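Local coordinates for protein chloride intracellular channel Clic (Drosophila melanogaster, PDB 2YV7) that might insert into membranes and form pH-dependent chloride channels, switching from a soluble GST-like fold, and may play a role in ethanol sensitivity, at residues F42-E45 and Y46-L50; N127-V130 and K131-L134; L204-Y207 and M208-Y212. All blocks are in the same frame, centred on the assembly; numbering follows the deposited sequence.

Contact 1: residues F42-E45 and Y46-L50; sequences FCQE and YFMDL
Phe-42, Cys-43, Gln-44 and Glu-45 each accept, at the carbonyl, an i to i+4 hydrogen bond from Tyr-46, Phe-47, Met-48 and Asp-49 in turn, an unbroken run of alpha-helix in which Tyr-46 N reaches Phe-42 O at 3.0 Å and an N-H...O angle of 171°. On one side of this helix the side chains of Phe-42 and Tyr-46 run side by side and point the same way. Both have CG opposite the carbonyl carbon (chi1 -68° in Phe-42), which keeps them abreast one turn apart and brings Tyr-46 OH to the edge of the Phe-42 ring, 3.6 Å from CD1. The hydroxyl is hydrogen-bonded to Glu-101. Glu-45, extended from CG onward, crosses Tyr-46 obliquely with its carboxylate carbon CD 3.8 Å from CE1, the two planes 46° apart. Its OE2 also lies 4.4 Å from Asp-49 OD2 and close to Glu-101, a gathering of acids that would be expected to raise the proton affinity of at least one. Gln-44 and Met-48 run side by side, NE2 4.1 Å from SD, while that amide nitrogen bonds Ser-220. The helix is the crossover of a thioredoxin-like beta-alpha-beta unit between strands 22-28 and 60-66; helix 97-107 meets Phe-42 and Tyr-46, and helices 173-193 and 215-220 meet Gln-44 and Met-48.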
# COMPACT_ATOMS: atom_id res chain seq x y z
N PHE A 42 2.62 -4.10 -3.55
CA PHE A 42 2.16 -3.73 -4.92
C PHE A 42 0.67 -3.88 -5.07
O PHE A 42 0.01 -2.97 -5.55
CB PHE A 42 2.90 -4.53 -5.97
CG PHE A 42 4.32 -4.16 -6.04
CD1 PHE A 42 4.72 -3.02 -6.74
CD2 PHE A 42 5.25 -4.88 -5.28
CE1 PHE A 42 6.05 -2.62 -6.76
CE2 PHE A 42 6.58 -4.50 -5.25
CZ PHE A 42 6.99 -3.39 -6.00
N CYS A 43 0.12 -5.00 -4.61
CA CYS A 43 -1.35 -5.14 -4.61
C CYS A 43 -1.97 -3.98 -3.86
O CYS A 43 -2.89 -3.35 -4.38
CB CYS A 43 -1.75 -6.48 -3.96
SG CYS A 43 -1.20 -7.92 -4.92
N GLN A 44 -1.47 -3.61 -2.65
CA GLN A 44 -2.18 -2.59 -1.93
C GLN A 44 -2.08 -1.22 -2.64
O GLN A 44 -3.05 -0.44 -2.70
CB GLN A 44 -1.72 -2.53 -0.43
CG GLN A 44 -2.73 -1.64 0.32
CD GLN A 44 -2.44 -1.33 1.79
OE1 GLN A 44 -1.53 -1.87 2.38
NE2 GLN A 44 -3.27 -0.44 2.38
N GLU A 45 -0.90 -0.93 -3.17
CA GLU A 45 -0.65 0.35 -3.84
C GLU A 45 -1.65 0.51 -5.04
O GLU A 45 -2.29 1.54 -5.17
CB GLU A 45 0.79 0.43 -4.36
CG GLU A 45 0.95 1.77 -5.07
CD GLU A 45 2.36 2.07 -5.58
OE1 GLU A 45 3.28 1.35 -5.25
OE2 GLU A 45 2.55 3.05 -6.35
N TYR A 46 -1.74 -0.50 -5.86
CA TYR A 46 -2.59 -0.43 -7.08
C TYR A 46 -4.08 -0.55 -6.72
O TYR A 46 -4.92 0.10 -7.34
CB TYR A 46 -2.14 -1.40 -8.19
CG TYR A 46 -0.67 -1.25 -8.55
CD1 TYR A 46 -0.04 0.00 -8.43
CD2 TYR A 46 0.12 -2.35 -8.89
CE1 TYR A 46 1.33 0.16 -8.68
CE2 TYR A 46 1.48 -2.19 -9.16
CZ TYR A 46 2.07 -0.94 -9.05
OH TYR A 46 3.44 -0.80 -9.28
N PHE A 47 -4.42 -1.32 -5.68
CA PHE A 47 -5.77 -1.34 -5.13
C PHE A 47 -6.13 0.10 -4.75
O PHE A 47 -7.17 0.62 -5.08
CB PHE A 47 -5.76 -2.30 -3.92
CG PHE A 47 -7.11 -2.69 -3.34
CD1 PHE A 47 -8.24 -1.83 -3.37
CD2 PHE A 47 -7.23 -3.91 -2.68
CE1 PHE A 47 -9.47 -2.21 -2.77
CE2 PHE A 47 -8.48 -4.31 -2.09
CZ PHE A 47 -9.58 -3.44 -2.13
N MET A 48 -5.24 0.77 -4.00
CA MET A 48 -5.52 2.12 -3.57
C MET A 48 -5.70 3.09 -4.76
O MET A 48 -6.61 3.90 -4.71
CB MET A 48 -4.37 2.63 -2.66
CG MET A 48 -4.54 2.06 -1.27
SD MET A 48 -3.38 2.80 -0.07
CE MET A 48 -4.09 4.43 0.09
N ASP A 49 -4.81 3.04 -5.76
CA ASP A 49 -4.89 3.95 -6.94
C ASP A 49 -6.25 3.75 -7.59
O ASP A 49 -6.98 4.72 -7.84
CB ASP A 49 -3.79 3.60 -7.94
CG ASP A 49 -2.45 4.11 -7.51
OD1 ASP A 49 -2.44 5.12 -6.82
OD2 ASP A 49 -1.48 3.56 -8.00
N LEU A 50 -6.61 2.48 -7.78
CA LEU A 50 -7.87 2.22 -8.54
C LEU A 50 -9.13 2.61 -7.74
O LEU A 50 -10.14 3.09 -8.28
CB LEU A 50 -7.87 0.76 -8.97
CG LEU A 50 -6.86 0.43 -10.07
CD1 LEU A 50 -6.60 -1.13 -10.17
CD2 LEU A 50 -7.24 1.05 -11.43

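Contact 2: residues N127-V130 and K131-L134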
# COMPACT_ATOMS: atom_id res chain seq x y z
N ASN A 127 13.36 3.68 -1.82
CA ASN A 127 14.16 2.74 -1.03
C ASN A 127 13.74 2.63 0.44
O ASN A 127 14.44 2.05 1.27
CB ASN A 127 15.67 3.13 -1.07
CG ASN A 127 16.33 2.88 -2.45
OD1 ASN A 127 17.20 3.66 -2.89
ND2 ASN A 127 15.93 1.81 -3.12
N LEU A 128 12.56 3.12 0.78
CA LEU A 128 12.09 3.03 2.15
C LEU A 128 11.88 1.58 2.57
O LEU A 128 12.34 1.10 3.63
CB LEU A 128 10.80 3.85 2.31
CG LEU A 128 10.10 3.75 3.67
CD1 LEU A 128 11.07 4.34 4.72
CD2 LEU A 128 8.76 4.50 3.67
N TYR A 129 11.28 0.82 1.67
CA TYR A 129 11.02 -0.56 2.00
C TYR A 129 12.25 -1.46 2.24
O TYR A 129 12.21 -2.24 3.19
CB TYR A 129 10.13 -1.18 0.96
CG TYR A 129 9.64 -2.53 1.42
CD1 TYR A 129 8.91 -2.66 2.59
CD2 TYR A 129 9.90 -3.64 0.66
CE1 TYR A 129 8.44 -3.93 2.97
CE2 TYR A 129 9.44 -4.89 1.02
CZ TYR A 129 8.73 -5.03 2.18
OH TYR A 129 8.28 -6.30 2.53
N VAL A 130 13.33 -1.34 1.45
CA VAL A 130 14.49 -2.20 1.77
C VAL A 130 15.01 -1.93 3.21
O VAL A 130 15.45 -2.85 3.91
CB VAL A 130 15.60 -2.08 0.71
CG1 VAL A 130 16.16 -0.74 0.75
CG2 VAL A 130 16.67 -3.10 0.97
N LYS A 131 14.85 -0.69 3.71
CA LYS A 131 15.26 -0.36 5.04
C LYS A 131 14.47 -1.16 6.08
O LYS A 131 15.05 -1.61 7.07
CB LYS A 131 15.17 1.15 5.33
CG LYS A 131 16.22 1.88 4.44
CD LYS A 131 16.19 3.37 4.59
CE LYS A 131 16.89 3.97 3.30
NZ LYS A 131 16.83 5.45 3.33
N LEU A 132 13.16 -1.31 5.85
CA LEU A 132 12.32 -2.16 6.73
C LEU A 132 12.76 -3.57 6.65
O LEU A 132 13.03 -4.21 7.66
CB LEU A 132 10.82 -2.00 6.39
CG LEU A 132 9.95 -3.01 7.18
CD1 LEU A 132 10.03 -2.83 8.69
CD2 LEU A 132 8.46 -3.02 6.69
N LYS A 133 12.89 -4.10 5.44
CA LYS A 133 13.43 -5.45 5.30
C LYS A 133 14.71 -5.74 6.09
O LYS A 133 14.81 -6.78 6.75
CB LYS A 133 13.62 -5.80 3.80
CG LYS A 133 12.28 -5.96 3.16
CD LYS A 133 12.34 -6.65 1.82
CE LYS A 133 13.03 -5.83 0.79
NZ LYS A 133 12.51 -6.15 -0.60
N LEU A 134 15.68 -4.85 6.01
CA LEU A 134 16.97 -5.11 6.66
C LEU A 134 16.84 -5.10 8.19
O LEU A 134 17.58 -5.80 8.90
CB LEU A 134 17.95 -4.07 6.20
CG LEU A 134 18.37 -4.14 4.73
CD1 LEU A 134 19.33 -3.02 4.59
CD2 LEU A 134 19.05 -5.49 4.35
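Tyr-129 and Lys-133, one turn apart on the short helix 128-136, form an i to i+4 CH-pi contact in the all-helical part of this GST fold. The lysine chain crosses the tyrosine at about a right angle and sets its CG over one face of the ring: CG stands 4.0 Å from the ring centroid, 25° off the normal, and CD comes to 3.5 Å from CE2. CD, CE and NZ lie out past the rim, and the bend at chi3 (-67°) turns the end of the chain along the CE2-CD2 side, where NZ is 3.7 Å from CE2. The backbone bond from Lys-133 N to Tyr-129 O, at 170°, sets the one-turn spacing. The ring also meets Leu-132, whose CD2 lies 3.8 Å from CE1, and its hydroxyl bonds that of Tyr-231. Here the packing is close: Leu-128 fits against helices 141-161 and 173-193, and Leu-132 against His-184 and Ile-185 of the latter.

The other side of the helix is looser. Val-130 and Leu-134 lie on the surface and their side chains come no closer than 4.3 Å, Val-130 CG2 to Leu-134 CG, although Leu-134 N is well bonded to Val-130 O. The first turn is slack as well, since Leu-128 O receives two weak bonds, from Lys-131 N and Leu-132 N. Lys-131, which also touches Leu-147 of helix 141-161, is stretched out beyond CG and runs back along the start of the helix, where its CG lies 3.6 Å from Asn-127 O.

Contact 3: residues L204-Y207 and M208-Y212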
# COMPACT_ATOMS: atom_id res chain seq x y z
N LEU A 204 4.17 13.24 10.54
CA LEU A 204 4.02 11.84 10.11
C LEU A 204 2.85 11.15 10.82
O LEU A 204 2.07 10.42 10.20
CB LEU A 204 5.35 11.09 10.28
CG LEU A 204 5.35 9.67 9.62
CD1 LEU A 204 5.09 9.72 8.08
CD2 LEU A 204 6.64 8.90 9.96
N TRP A 205 2.70 11.40 12.12
CA TRP A 205 1.61 10.76 12.86
C TRP A 205 0.30 11.35 12.37
O TRP A 205 -0.69 10.63 12.21
CB TRP A 205 1.83 10.92 14.38
CG TRP A 205 2.66 9.83 14.91
CD1 TRP A 205 3.90 9.94 15.52
CD2 TRP A 205 2.34 8.43 14.88
NE1 TRP A 205 4.34 8.69 15.86
CE2 TRP A 205 3.42 7.74 15.49
CE3 TRP A 205 1.23 7.70 14.39
CZ2 TRP A 205 3.45 6.35 15.66
CZ3 TRP A 205 1.24 6.27 14.53
CH2 TRP A 205 2.35 5.62 15.16
N ARG A 206 0.32 12.63 12.05
CA ARG A 206 -0.88 13.32 11.52
C ARG A 206 -1.22 12.74 10.12
O ARG A 206 -2.39 12.51 9.81
CB ARG A 206 -0.63 14.81 11.48
CG ARG A 206 -1.79 15.66 10.91
CD ARG A 206 -1.54 17.21 11.01
NE ARG A 206 -0.14 17.64 10.91
CZ ARG A 206 0.59 18.15 11.92
NH1 ARG A 206 0.04 18.31 13.14
NH2 ARG A 206 1.86 18.51 11.74
N TYR A 207 -0.21 12.46 9.31
CA TYR A 207 -0.45 11.83 8.01
C TYR A 207 -1.11 10.43 8.20
O TYR A 207 -2.07 10.09 7.50
CB TYR A 207 0.93 11.68 7.31
CG TYR A 207 0.92 11.10 5.92
CD1 TYR A 207 0.53 11.84 4.80
CD2 TYR A 207 1.35 9.79 5.73
CE1 TYR A 207 0.58 11.32 3.49
CE2 TYR A 207 1.42 9.22 4.41
CZ TYR A 207 1.06 9.98 3.32
OH TYR A 207 1.17 9.38 2.10
N MET A 208 -0.58 9.62 9.14
CA MET A 208 -1.15 8.30 9.39
C MET A 208 -2.58 8.41 9.95
O MET A 208 -3.48 7.61 9.59
CB MET A 208 -0.21 7.48 10.29
CG MET A 208 1.07 7.16 9.55
SD MET A 208 2.15 6.01 10.40
CE MET A 208 3.08 7.11 11.44
N TYR A 209 -2.80 9.42 10.78
CA TYR A 209 -4.13 9.65 11.29
C TYR A 209 -5.09 9.77 10.11
O TYR A 209 -6.10 9.06 10.03
CB TYR A 209 -4.14 10.88 12.16
CG TYR A 209 -5.48 11.21 12.70
CD1 TYR A 209 -6.01 10.50 13.78
CD2 TYR A 209 -6.23 12.22 12.14
CE1 TYR A 209 -7.27 10.80 14.29
CE2 TYR A 209 -7.47 12.54 12.64
CZ TYR A 209 -7.99 11.81 13.72
OH TYR A 209 -9.24 12.12 14.24
N HIS A 210 -4.74 10.61 9.16
CA HIS A 210 -5.54 10.75 7.94
C HIS A 210 -5.62 9.53 7.09
O HIS A 210 -6.61 9.32 6.44
CB HIS A 210 -5.09 11.93 7.13
CG HIS A 210 -5.28 13.23 7.84
ND1 HIS A 210 -6.47 13.57 8.45
CD2 HIS A 210 -4.41 14.24 8.11
CE1 HIS A 210 -6.33 14.76 9.04
NE2 HIS A 210 -5.10 15.19 8.84
N MET A 211 -4.53 8.74 7.04
CA MET A 211 -4.54 7.48 6.30
C MET A 211 -5.57 6.51 6.79
O MET A 211 -6.20 5.80 5.98
CB MET A 211 -3.12 6.87 6.37
CG MET A 211 -2.98 5.47 6.53
SD MET A 211 -1.15 5.23 6.52
CE MET A 211 -1.06 4.25 7.99
N TYR A 212 -5.80 6.51 8.10
CA TYR A 212 -6.78 5.60 8.65
C TYR A 212 -8.21 6.07 8.43
O TYR A 212 -9.12 5.26 8.62
CB TYR A 212 -6.50 5.40 10.12
CG TYR A 212 -5.17 4.67 10.37
CD1 TYR A 212 -4.85 3.42 9.70
CD2 TYR A 212 -4.23 5.21 11.27
CE1 TYR A 212 -3.66 2.78 9.90
CE2 TYR A 212 -3.02 4.54 11.50
CZ TYR A 212 -2.76 3.33 10.84
OH TYR A 212 -1.59 2.71 11.06
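Met-208 lays its terminal methyl over one face of the Trp-205 indole, CE standing 3.7 Å from the centroid of the six-membered ring and 17° off its normal. This is a CH-pi contact, and the sulfur adds an oblique Met-aromatic one, with SD 4.7 Å from the same centroid. The methionine is extended as far as SD and turns at chi3 (-87°), which swings CE in between the indole and Leu-204, whose CG is 3.9 Å from that methyl. One turn of helix supplies the spacing: Met-208 N bonds Leu-204 O and Tyr-209 N bonds Trp-205 O. On another side of the helix Arg-206 and His-210 run alongside each other, CG to NE2 3.9 Å, and His-210 CD2 sits 3.2 Å from Arg-206 O.

In the next shell, Trp-205 NE1 is hydrogen-bonded to Pro-198 O, which holds the nitrogen end of the indole, while Ile-197 touches Met-208. Helix 202-212 packs through Leu-204 on helix 141-161 and through Met-211 on helix 173-193; Tyr-207 touches both and bonds Asp-175 of the second through its hydroxyl.

In the fold
All three contacts lie within single helices, and none touches another: their centres are 18 to 20 Å apart. Contact 1 is buried near the middle of the chain, in the thioredoxin-like N-terminal domain, within a stretch predicted to span the membrane after insertion. Contacts 2 and 3 belong to helices that both pack on 141-161 and 173-193; the latter also meets contact 1 and is therefore common to all three. Chemistry follows position. Acids and a tyrosine hydroxyl are enclosed in contact 1, contact 3 is a buried methionine-indole pairing, and contact 2, partly buried, sets a lysine methylene over an aromatic face at the surface.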